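Local coordinates for carbohydrate-binding protein (Flavonifractor plautii, PDB 6N1B), which removes the acetyl group from N-acetylgalactosamine, the sugar that marks the blood group A antigen, probably with the help of a bound metal ion, at residues A[67-73]-A[86-92]; A[35-39]-A[94-99]; A[268-274]-A[286-292]. One frame throughout, in Å; residues are numbered along the deposited sequence.

Interactions 1 and 2 adjoin, with centres 8 Å apart, whereas interaction 3 lies on the opposite side of the chain's centre, 24 Å from the first and 25 Å from the second. Along the chain, 35-39 comes first and 94-99 last of the four segments in interactions 1 and 2, so the loop contact encloses the hairpin 67-73/86-92; interaction 3 follows much later. Each hairpin belongs to a separate antiparallel sheet, and five such sheets are consistent with a five-bladed beta-propeller. Tyr73 OH and Pro39 O (2.6 Å, a probable hydrogen bond) join interactions 1 and 2, and Trp97 packs on Ser91: probably one blade and the segments on its outer strand. Interaction 3 carries metal and glycan contacts.

Interaction 1. Residues A[67-73]-A[86-92]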
loop_
_atom_site.group_PDB
_atom_site.type_symbol
_atom_site.label_atom_id
_atom_site.label_comp_id
_atom_site.label_asym_id
_atom_site.label_seq_id
_atom_site.Cartn_x
_atom_site.Cartn_y
_atom_site.Cartn_z
ATOM N N TYR A 67 -17.584 4.835 -9.367
ATOM C CA TYR A 67 -17.322 4.346 -8.003
ATOM C C TYR A 67 -16.551 5.369 -7.144
ATOM O O TYR A 67 -15.616 6.009 -7.695
ATOM C CB TYR A 67 -16.501 3.042 -8.030
ATOM C CG TYR A 67 -17.172 1.913 -8.740
ATOM C CD1 TYR A 67 -18.103 1.153 -8.044
ATOM C CD2 TYR A 67 -16.910 1.611 -10.050
ATOM C CE1 TYR A 67 -18.793 0.165 -8.731
ATOM C CE2 TYR A 67 -17.509 0.511 -10.703
ATOM C CZ TYR A 67 -18.465 -0.194 -10.028
ATOM O OH TYR A 67 -19.114 -1.230 -10.671
ATOM N N ARG A 68 -16.868 5.466 -5.893
ATOM C CA ARG A 68 -16.166 6.354 -4.991
ATOM C C ARG A 68 -14.919 5.679 -4.371
ATOM O O ARG A 68 -14.045 6.394 -3.833
ATOM C CB ARG A 68 -17.063 6.816 -3.786
ATOM C CG ARG A 68 -18.147 7.747 -4.254
ATOM C CD ARG A 68 -18.881 8.277 -2.968
ATOM N NE ARG A 68 -20.198 8.809 -3.263
ATOM C CZ ARG A 68 -20.907 9.487 -2.334
ATOM N NH1 ARG A 68 -20.383 9.729 -1.105
ATOM N NH2 ARG A 68 -22.149 9.838 -2.650
ATOM N N TYR A 69 -14.787 4.338 -4.448
ATOM C CA TYR A 69 -13.623 3.628 -3.898
ATOM C C TYR A 69 -12.930 2.937 -5.025
ATOM O O TYR A 69 -13.505 2.172 -5.830
ATOM C CB TYR A 69 -14.015 2.593 -2.903
ATOM C CG TYR A 69 -14.775 3.065 -1.702
ATOM C CD1 TYR A 69 -16.140 3.338 -1.726
ATOM C CD2 TYR A 69 -14.206 3.165 -0.407
ATOM C CE1 TYR A 69 -16.866 3.663 -0.594
ATOM C CE2 TYR A 69 -14.874 3.450 0.721
ATOM C CZ TYR A 69 -16.228 3.717 0.626
ATOM O OH TYR A 69 -16.941 3.970 1.786
ATOM N N TRP A 70 -11.589 3.126 -5.076
ATOM C CA TRP A 70 -10.693 2.458 -6.059
ATOM C C TRP A 70 -9.540 1.863 -5.285
ATOM O O TRP A 70 -9.029 2.574 -4.373
ATOM C CB TRP A 70 -10.204 3.434 -7.112
ATOM C CG TRP A 70 -11.332 3.772 -8.061
ATOM C CD1 TRP A 70 -12.370 4.665 -7.877
ATOM C CD2 TRP A 70 -11.587 3.089 -9.297
ATOM N NE1 TRP A 70 -13.242 4.540 -8.920
ATOM C CE2 TRP A 70 -12.796 3.623 -9.828
ATOM C CE3 TRP A 70 -10.928 2.119 -10.035
ATOM C CZ2 TRP A 70 -13.350 3.155 -11.037
ATOM C CZ3 TRP A 70 -11.446 1.699 -11.257
ATOM C CH2 TRP A 70 -12.634 2.220 -11.726
ATOM N N ALA A 71 -9.113 0.649 -5.605
ATOM C CA ALA A 71 -7.995 0.063 -4.927
ATOM C C ALA A 71 -7.057 -0.545 -5.952
ATOM O O ALA A 71 -7.468 -1.192 -6.916
ATOM C CB ALA A 71 -8.422 -0.964 -3.870
ATOM N N VAL A 72 -5.748 -0.419 -5.651
ATOM C CA VAL A 72 -4.721 -1.242 -6.312
ATOM C C VAL A 72 -4.162 -2.222 -5.281
ATOM O O VAL A 72 -4.182 -1.919 -4.079
ATOM C CB VAL A 72 -3.637 -0.332 -6.920
ATOM C CG1 VAL A 72 -2.810 0.430 -5.841
ATOM C CG2 VAL A 72 -2.701 -1.125 -7.910
ATOM N N TYR A 73 -3.736 -3.378 -5.722
ATOM C CA TYR A 73 -3.250 -4.378 -4.813
ATOM C C TYR A 73 -2.424 -5.371 -5.636
ATOM O O TYR A 73 -2.353 -5.301 -6.874
ATOM C CB TYR A 73 -4.429 -5.122 -4.112
ATOM C CG TYR A 73 -5.339 -5.873 -5.046
ATOM C CD1 TYR A 73 -6.254 -5.196 -5.872
ATOM C CD2 TYR A 73 -5.255 -7.211 -5.200
ATOM C CE1 TYR A 73 -7.012 -5.858 -6.771
ATOM C CE2 TYR A 73 -6.046 -7.909 -6.149
ATOM C CZ TYR A 73 -6.920 -7.196 -6.880
ATOM O OH TYR A 73 -7.732 -7.843 -7.805
ATOM N N PRO A 86 0.467 -5.695 -10.010
ATOM C CA PRO A 86 -0.599 -4.685 -9.758
ATOM C C PRO A 86 -1.911 -4.993 -10.462
ATOM O O PRO A 86 -1.941 -5.249 -11.663
ATOM C CB PRO A 86 0.034 -3.381 -10.235
ATOM C CG PRO A 86 1.474 -3.601 -9.964
ATOM C CD PRO A 86 1.747 -5.083 -10.205
ATOM N N SER A 87 -2.976 -4.950 -9.664
ATOM C CA SER A 87 -4.334 -5.277 -10.030
ATOM C C SER A 87 -5.250 -4.184 -9.464
ATOM O O SER A 87 -4.949 -3.594 -8.423
ATOM C CB SER A 87 -4.677 -6.666 -9.469
ATOM O OG SER A 87 -3.883 -7.687 -10.090
ATOM N N ILE A 88 -6.390 -3.977 -10.159
ATOM C CA ILE A 88 -7.331 -2.907 -9.775
ATOM C C ILE A 88 -8.729 -3.497 -9.489
ATOM O O ILE A 88 -9.222 -4.377 -10.262
ATOM C CB ILE A 88 -7.447 -1.895 -10.920
ATOM C CG1 ILE A 88 -6.129 -1.161 -11.145
ATOM C CG2 ILE A 88 -8.634 -0.921 -10.810
ATOM C CD1 ILE A 88 -5.825 -0.107 -10.083
ATOM N N VAL A 89 -9.346 -2.962 -8.434
ATOM C CA VAL A 89 -10.773 -3.178 -8.201
ATOM C C VAL A 89 -11.385 -1.807 -7.829
ATOM O O VAL A 89 -10.692 -0.839 -7.472
ATOM C CB VAL A 89 -11.057 -4.241 -7.115
ATOM C CG1 VAL A 89 -10.864 -5.640 -7.672
ATOM C CG2 VAL A 89 -10.249 -4.004 -5.853
ATOM N N ALA A 90 -12.720 -1.751 -7.830
ATOM C CA ALA A 90 -13.514 -0.636 -7.441
ATOM C C ALA A 90 -14.684 -1.068 -6.554
ATOM O O ALA A 90 -15.020 -2.281 -6.568
ATOM C CB ALA A 90 -14.017 0.209 -8.631
ATOM N N SER A 91 -15.267 -0.118 -5.804
ATOM C CA SER A 91 -16.331 -0.440 -4.912
ATOM C C SER A 91 -17.185 0.756 -4.690
ATOM O O SER A 91 -16.704 1.896 -4.746
ATOM C CB SER A 91 -15.687 -0.933 -3.556
ATOM O OG SER A 91 -16.687 -1.253 -2.648
ATOM N N SER A 92 -18.445 0.515 -4.325
ATOM C CA SER A 92 -19.315 1.532 -3.810
ATOM C C SER A 92 -19.350 1.691 -2.273
ATOM O O SER A 92 -19.985 2.581 -1.768
ATOM C CB SER A 92 -20.732 1.364 -4.346
ATOM O OG SER A 92 -21.223 0.183 -3.862
#
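This beta hairpin pairs strand 69-73 with strand 87-91, and its non-hydrogen-bonded pair Trp70 with Ala90 carries the central side-chain contact. Together with strand 52-60 the two strands form a three-stranded antiparallel sheet. Six backbone hydrogen bonds join the pairs Tyr69 with Ser91, Ala71 with Val89 and Tyr73 with Ser87; the one from Ala71 N to Val89 O is 2.9 Å long. Ala90 CB sits 3.6 Å from the centroid of the six-membered ring of Trp70 and only 4° off the ring normal, a CH-pi contact over the middle of one face. Ile88 CG2 meets the edge of the same indole, 3.9 Å from Trp70 CZ3. Trp70 NE1 donates to Tyr67 O at 3.0 Å, a bond close to the ring plane. Tyr67 covers Ala90 as well, its CD2 being 3.5 Å from Ala90 CB.

The other side of the sheet bears Tyr73. Its CG lies between backbone N and carbonyl carbon (chi1 62°), which lays the ring over Ser87 of the partner strand, with Tyr73 CZ 3.5 Å from Ser87 CB. That methylene is over the ring face, offset toward the rim, while Val89 CG2 approaches Tyr73 CE1 at 3.8 Å. The indole is thus fixed in rotation by its N-H bond and its face contact, and the tyrosine ring rests with one face against Ser87 CB while its hydroxyl bonds to Pro39 O.

Interaction 2. Residues A[35-39]-A[94-99]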
loop_
_atom_site.group_PDB
_atom_site.type_symbol
_atom_site.label_atom_id
_atom_site.label_comp_id
_atom_site.label_asym_id
_atom_site.label_seq_id
_atom_site.Cartn_x
_atom_site.Cartn_y
_atom_site.Cartn_z
ATOM N N TYR A 35 -12.470 -11.316 6.309
ATOM C CA TYR A 35 -11.622 -10.469 5.506
ATOM C C TYR A 35 -12.361 -10.059 4.251
ATOM O O TYR A 35 -13.588 -10.327 4.189
ATOM C CB TYR A 35 -10.220 -11.047 5.304
ATOM C CG TYR A 35 -10.249 -12.408 4.654
ATOM C CD1 TYR A 35 -10.516 -12.586 3.283
ATOM C CD2 TYR A 35 -10.031 -13.563 5.413
ATOM C CE1 TYR A 35 -10.524 -13.885 2.699
ATOM C CE2 TYR A 35 -10.075 -14.854 4.815
ATOM C CZ TYR A 35 -10.295 -15.005 3.472
ATOM O OH TYR A 35 -10.350 -16.232 2.873
ATOM N N GLN A 36 -11.721 -9.343 3.303
ATOM C CA GLN A 36 -12.430 -8.854 2.130
ATOM C C GLN A 36 -12.003 -9.652 0.965
ATOM O O GLN A 36 -10.869 -10.093 0.806
ATOM C CB GLN A 36 -12.180 -7.348 1.919
ATOM C CG GLN A 36 -12.839 -6.523 2.997
ATOM C CD GLN A 36 -12.780 -5.039 2.780
ATOM O OE1 GLN A 36 -12.103 -4.548 1.891
ATOM N NE2 GLN A 36 -13.449 -4.291 3.673
ATOM N N ASP A 37 -12.963 -9.915 0.037
ATOM C CA ASP A 37 -12.651 -10.704 -1.165
ATOM C C ASP A 37 -12.042 -9.859 -2.257
ATOM O O ASP A 37 -12.688 -9.028 -2.830
ATOM C CB ASP A 37 -13.884 -11.441 -1.657
ATOM C CG ASP A 37 -14.267 -12.504 -0.730
ATOM O OD1 ASP A 37 -13.474 -13.424 -0.362
ATOM O OD2 ASP A 37 -15.420 -12.440 -0.274
ATOM N N PHE A 38 -10.810 -10.082 -2.572
ATOM C CA PHE A 38 -10.135 -9.508 -3.710
ATOM C C PHE A 38 -9.816 -10.607 -4.716
ATOM O O PHE A 38 -9.291 -11.648 -4.286
ATOM C CB PHE A 38 -8.841 -8.797 -3.336
ATOM C CG PHE A 38 -8.977 -7.492 -2.575
ATOM C CD1 PHE A 38 -9.433 -7.353 -1.261
ATOM C CD2 PHE A 38 -8.677 -6.309 -3.246
ATOM C CE1 PHE A 38 -9.562 -6.114 -0.653
ATOM C CE2 PHE A 38 -8.818 -5.103 -2.634
ATOM C CZ PHE A 38 -9.262 -5.016 -1.372
ATOM N N PRO A 39 -10.086 -10.422 -5.985
ATOM C CA PRO A 39 -9.796 -11.453 -6.975
ATOM C C PRO A 39 -8.328 -11.460 -7.326
ATOM O O PRO A 39 -7.693 -10.408 -7.454
ATOM C CB PRO A 39 -10.704 -11.071 -8.108
ATOM C CG PRO A 39 -10.759 -9.593 -8.032
ATOM C CD PRO A 39 -10.714 -9.237 -6.588
ATOM N N GLY A 94 -16.344 0.196 -0.075
ATOM C CA GLY A 94 -15.135 -0.180 0.627
ATOM C C GLY A 94 -15.082 -1.556 1.220
ATOM O O GLY A 94 -14.189 -1.813 1.970
ATOM N N VAL A 95 -16.018 -2.421 0.807
ATOM C CA VAL A 95 -16.155 -3.733 1.294
ATOM C C VAL A 95 -16.234 -4.785 0.212
ATOM O O VAL A 95 -15.539 -5.812 0.261
ATOM C CB VAL A 95 -17.346 -3.888 2.303
ATOM C CG1 VAL A 95 -17.567 -5.335 2.753
ATOM C CG2 VAL A 95 -17.168 -2.977 3.494
ATOM N N HIS A 96 -17.171 -4.550 -0.691
ATOM C CA HIS A 96 -17.416 -5.456 -1.793
ATOM C C HIS A 96 -16.741 -4.888 -3.024
ATOM O O HIS A 96 -17.129 -3.817 -3.506
ATOM C CB HIS A 96 -18.937 -5.603 -2.014
ATOM C CG HIS A 96 -19.642 -6.029 -0.775
ATOM N ND1 HIS A 96 -20.279 -5.143 0.053
ATOM C CD2 HIS A 96 -19.699 -7.250 -0.174
ATOM C CE1 HIS A 96 -20.795 -5.838 1.074
ATOM N NE2 HIS A 96 -20.448 -7.122 0.956
ATOM N N TRP A 97 -15.738 -5.536 -3.537
ATOM C CA TRP A 97 -14.886 -5.015 -4.602
ATOM C C TRP A 97 -15.240 -5.757 -5.890
ATOM O O TRP A 97 -15.475 -6.994 -5.885
ATOM C CB TRP A 97 -13.430 -5.286 -4.226
ATOM C CG TRP A 97 -12.983 -4.538 -3.013
ATOM C CD1 TRP A 97 -12.926 -5.010 -1.726
ATOM C CD2 TRP A 97 -12.638 -3.166 -2.948
ATOM N NE1 TRP A 97 -12.599 -4.014 -0.843
ATOM C CE2 TRP A 97 -12.381 -2.853 -1.569
ATOM C CE3 TRP A 97 -12.545 -2.132 -3.886
ATOM C CZ2 TRP A 97 -11.983 -1.581 -1.187
ATOM C CZ3 TRP A 97 -12.117 -0.922 -3.474
ATOM C CH2 TRP A 97 -11.872 -0.605 -2.143
ATOM N N VAL A 98 -15.204 -5.044 -7.003
ATOM C CA VAL A 98 -15.443 -5.628 -8.309
ATOM C C VAL A 98 -14.381 -5.186 -9.317
ATOM O O VAL A 98 -13.784 -4.103 -9.152
ATOM C CB VAL A 98 -16.847 -5.210 -8.838
ATOM C CG1 VAL A 98 -17.933 -5.745 -7.957
ATOM C CG2 VAL A 98 -16.998 -3.717 -9.055
ATOM N N GLU A 99 -14.178 -5.953 -10.338
ATOM C CA GLU A 99 -13.332 -5.539 -11.447
ATOM C C GLU A 99 -14.195 -4.729 -12.391
ATOM O O GLU A 99 -15.174 -5.279 -12.897
ATOM C CB GLU A 99 -12.701 -6.789 -12.110
ATOM C CG GLU A 99 -11.809 -7.562 -11.237
ATOM C CD GLU A 99 -11.281 -8.808 -11.815
ATOM O OE1 GLU A 99 -12.027 -9.803 -11.854
ATOM O OE2 GLU A 99 -10.072 -8.920 -11.928
HETATM O O HOH W 1 -15.500 -8.480 0.528
HETATM O O HOH W 2 -15.257 -8.258 -2.619
HETATM O O HOH W 3 -7.978 -10.527 -10.802
#
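Gln36 and Trp97 form the tight, buried half of this contact between two irregular segments. Trp97 NE1 donates to Gln36 OE1 at 2.8 Å with an N-H...O angle of 167°. The oxygen lies in the indole plane, but the donor stands well above the plane of the amide carbonyl. An extended chain beyond CG (chi2 -173°) carries the Gln36 amide this far, and its NE2 then adds a weak bond to Gly94 O at 3.1 Å. That carbonyl also accepts from Trp355 NE1. Phe38 packs alongside in an offset stack on one face of the five-membered ring of Trp97, with planes 28° apart. The centroids of the Phe38 ring and that five-membered ring are separated by 4.3 Å.

The backbones, by contrast, are bridged by two waters. One accepts from Asp37 N and donates to Val95 O, at 2.7 Å from the latter; the second donates to Asp37 O (2.7 Å) and accepts from Trp97 N. At the exposed end Pro39 CG merely slides past Glu99 CD at 3.9 Å, and a third water donates to Glu99 OE2 and, weakly, to Pro39 O. The Glu99 carboxylate has a further partner in Asn105 ND2. Because the backbone of Gln36 hydrogen-bonds to that of Ile389, the contact joins the sheet holding strand 385-395 to the loop after strand 87-91, the outer strand of the sheet 52-60/67-75/87-91. Strand 30-31 also pairs with 385-395, and this sharing of one sheet by the first and last parts of the chain is consistent with the ring closure of a beta-propeller.

Interaction 3. Residues A[268-274]-A[286-292]; sequences LAPWHQD and CISQCFA. With CA (calcium ion), chain C; CA (calcium ion), chain D; GLA (alpha-D-galactopyranose), chain B.
Trp271 and Gln289 both set CG anti to their backbone nitrogens (chi1 -180° and 175°), so their side chains run side by side in the same direction. The Gln289 amide thereby arrives at the edge of the indole, its plane turned 80° from the ring, with OE1 3.4 Å from Trp271 CD1. The same OE1 lies beside His272 CB, and Gln289 NE2 is held from beyond by Ser299 OG.

Gln289 O accepts from Trp271 N at 2.9 Å and from His272 N at 3.3 Å, and the register shifts by one residue: a classic beta bulge. On one side of it Ala269 pairs with Phe291, whose ring carries Ala269 CB over one face; on the other, Asp274 pairs with Ile287. A water links His272 O, Gln273 OE1 and Ser288 OG.

Because Trp271 and His272 both face Gln289, these consecutive residues point to the same side, one to the glycan pocket and one to a metal. Trp271 CH2 lies 3.6 Å from O5 of the alpha-galactose, while NE1 is bonded to Tyr335 OH. His272 ND1 sits over the rim of the indole face and donates to Trp271 O at 2.7 Å, in the imidazole plane but well above the carbonyl plane; that oxygen also accepts from Asn223 ND2. His272 NE2 binds a calcium ion at 2.1 Å with Asp120 and four waters, a length that might also suit a smaller divalent ion. Asp274 OD1 reaches a second calcium ion at 2.4 Å; with Asp56 and Asp122 it makes this ion join three sheets. The chemistry implies that the ND1 bond fixes the imidazole so that NE2 faces its metal. O2 and O3 of the alpha-galactose lie within 4 Å of that ion, and position 2 bears the acetamido group in N-acetylgalactosamine, consistent with metal-assisted deacetylation.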
loop_
_atom_site.group_PDB
_atom_site.type_symbol
_atom_site.label_atom_id
_atom_site.label_comp_id
_atom_site.label_asym_id
_atom_site.label_seq_id
_atom_site.Cartn_x
_atom_site.Cartn_y
_atom_site.Cartn_z
ATOM N N LEU A 268 11.854 0.936 16.987
ATOM C CA LEU A 268 11.174 0.293 15.848
ATOM C C LEU A 268 11.799 0.713 14.552
ATOM O O LEU A 268 12.234 1.866 14.381
ATOM C CB LEU A 268 9.657 0.685 15.902
ATOM C CG LEU A 268 8.907 0.098 17.118
ATOM C CD1 LEU A 268 7.713 0.939 17.389
ATOM C CD2 LEU A 268 8.558 -1.307 16.776
ATOM N N ALA A 269 11.793 -0.184 13.577
ATOM C CA ALA A 269 12.325 0.051 12.255
ATOM C C ALA A 269 11.246 -0.160 11.203
ATOM O O ALA A 269 10.350 -1.000 11.379
ATOM C CB ALA A 269 13.477 -0.912 11.960
ATOM N N PRO A 270 11.324 0.581 10.099
ATOM C CA PRO A 270 10.295 0.503 9.089
ATOM C C PRO A 270 10.471 -0.738 8.211
ATOM O O PRO A 270 11.554 -1.144 7.848
ATOM C CB PRO A 270 10.498 1.762 8.238
ATOM C CG PRO A 270 12.013 2.035 8.390
ATOM C CD PRO A 270 12.295 1.610 9.813
ATOM N N TRP A 271 9.305 -1.251 7.737
ATOM C CA TRP A 271 9.270 -2.157 6.588
ATOM C C TRP A 271 8.508 -1.591 5.426
ATOM O O TRP A 271 9.046 -1.379 4.317
ATOM C CB TRP A 271 8.731 -3.608 6.932
ATOM C CG TRP A 271 8.715 -4.516 5.730
ATOM C CD1 TRP A 271 7.579 -5.095 5.152
ATOM C CD2 TRP A 271 9.824 -4.860 4.877
ATOM N NE1 TRP A 271 7.950 -5.811 4.080
ATOM C CE2 TRP A 271 9.312 -5.725 3.872
ATOM C CE3 TRP A 271 11.219 -4.644 4.940
ATOM C CZ2 TRP A 271 10.069 -6.266 2.891
ATOM C CZ3 TRP A 271 11.989 -5.218 3.941
ATOM C CH2 TRP A 271 11.457 -6.012 2.919
ATOM N N HIS A 272 7.204 -1.317 5.602
ATOM C CA HIS A 272 6.318 -0.848 4.552
ATOM C C HIS A 272 5.426 0.230 5.183
ATOM O O HIS A 272 5.247 0.278 6.405
ATOM C CB HIS A 272 5.487 -1.979 3.929
ATOM C CG HIS A 272 6.106 -2.802 2.901
ATOM N ND1 HIS A 272 7.460 -2.887 2.668
ATOM C CD2 HIS A 272 5.519 -3.630 1.989
ATOM C CE1 HIS A 272 7.669 -3.700 1.625
ATOM N NE2 HIS A 272 6.521 -4.168 1.177
ATOM N N GLN A 273 4.831 1.109 4.362
ATOM C CA GLN A 273 4.078 2.254 4.920
ATOM C C GLN A 273 3.118 2.855 3.895
ATOM O O GLN A 273 3.309 2.697 2.697
ATOM C CB GLN A 273 5.025 3.352 5.409
ATOM C CG GLN A 273 5.991 3.888 4.331
ATOM C CD GLN A 273 7.213 3.018 4.052
ATOM O OE1 GLN A 273 7.824 2.456 5.009
ATOM N NE2 GLN A 273 7.605 2.909 2.749
ATOM N N ASP A 274 2.111 3.556 4.459
ATOM C CA ASP A 274 1.151 4.357 3.665
ATOM C C ASP A 274 1.059 5.685 4.426
ATOM O O ASP A 274 0.924 5.737 5.631
ATOM C CB ASP A 274 -0.227 3.681 3.615
ATOM C CG ASP A 274 -1.219 4.401 2.721
ATOM O OD1 ASP A 274 -0.789 4.879 1.621
ATOM O OD2 ASP A 274 -2.421 4.432 3.049
ATOM N N CYS A 286 0.759 8.624 9.052
ATOM C CA CYS A 286 1.318 7.419 8.412
ATOM C C CYS A 286 1.042 6.189 9.303
ATOM O O CYS A 286 1.190 6.218 10.511
ATOM C CB CYS A 286 2.847 7.633 8.257
ATOM S SG CYS A 286 3.704 6.125 7.665
ATOM N N ILE A 287 0.611 5.143 8.576
ATOM C CA ILE A 287 0.559 3.819 9.186
ATOM C C ILE A 287 1.761 3.065 8.671
ATOM O O ILE A 287 1.907 2.805 7.476
ATOM C CB ILE A 287 -0.804 3.104 8.810
ATOM C CG1 ILE A 287 -1.927 3.786 9.484
ATOM C CG2 ILE A 287 -0.710 1.672 9.234
ATOM C CD1 ILE A 287 -3.286 3.136 9.262
ATOM N N SER A 288 2.618 2.691 9.618
ATOM C CA SER A 288 3.889 1.989 9.347
ATOM C C SER A 288 3.801 0.518 9.795
ATOM O O SER A 288 3.536 0.267 10.985
ATOM C CB SER A 288 5.026 2.698 10.125
ATOM O OG SER A 288 6.193 1.937 10.084
ATOM N N GLN A 289 4.033 -0.388 8.870
ATOM C CA GLN A 289 4.288 -1.783 9.227
ATOM C C GLN A 289 5.757 -1.835 9.616
ATOM O O GLN A 289 6.644 -1.519 8.801
ATOM C CB GLN A 289 4.043 -2.677 7.991
ATOM C CG GLN A 289 4.407 -4.113 8.268
ATOM C CD GLN A 289 4.579 -4.957 7.028
ATOM O OE1 GLN A 289 4.365 -4.475 5.902
ATOM N NE2 GLN A 289 5.081 -6.222 7.220
ATOM N N CYS A 290 6.016 -2.174 10.893
ATOM C CA CYS A 290 7.315 -1.988 11.521
ATOM C C CYS A 290 7.636 -3.100 12.459
ATOM O O CYS A 290 6.771 -3.968 12.744
ATOM C CB CYS A 290 7.416 -0.590 12.146
ATOM S SG CYS A 290 6.167 -0.311 13.438
ATOM N N PHE A 291 8.828 -3.091 13.051
ATOM C CA PHE A 291 9.311 -4.222 13.835
ATOM C C PHE A 291 10.432 -3.795 14.752
ATOM O O PHE A 291 11.228 -2.877 14.373
ATOM C CB PHE A 291 9.719 -5.379 12.924
ATOM C CG PHE A 291 10.797 -5.006 11.941
ATOM C CD1 PHE A 291 10.485 -4.399 10.733
ATOM C CD2 PHE A 291 12.134 -5.214 12.282
ATOM C CE1 PHE A 291 11.486 -4.024 9.869
ATOM C CE2 PHE A 291 13.119 -4.854 11.399
ATOM C CZ PHE A 291 12.807 -4.212 10.223
ATOM N N ALA A 292 10.586 -4.485 15.867
ATOM C CA ALA A 292 11.688 -4.206 16.822
ATOM C C ALA A 292 12.819 -5.206 16.717
ATOM O O ALA A 292 13.927 -4.939 17.215
ATOM C CB ALA A 292 11.173 -4.223 18.261
HETATM CA CA CA C . 6.372 -5.432 -0.484
HETATM CA CA CA D . -1.803 5.437 -0.505
HETATM C C1 GLA B . 10.011 -9.403 0.411
HETATM C C2 GLA B . 9.120 -8.431 -0.433
HETATM C C3 GLA B . 9.737 -8.260 -1.830
HETATM C C4 GLA B . 11.241 -7.807 -1.757
HETATM C C5 GLA B . 12.027 -8.717 -0.762
HETATM C C6 GLA B . 13.336 -8.146 -0.393
HETATM O O2 GLA B . 7.798 -9.079 -0.538
HETATM O O3 GLA B . 8.818 -7.285 -2.763
HETATM O O4 GLA B . 11.201 -6.494 -1.340
HETATM O O5 GLA B . 11.345 -8.795 0.566
HETATM O O6 GLA B . 14.144 -9.046 0.481
HETATM O O HOH W 4 7.402 1.578 7.640
HETATM O O HOH W 5 -3.489 5.763 1.091
HETATM O O HOH W 6 6.811 -7.189 0.366
HETATM O O HOH W 7 4.248 -5.714 -0.269
HETATM O O HOH W 8 6.390 -7.039 -1.905
HETATM O O HOH W 9 8.436 -5.020 -0.880
#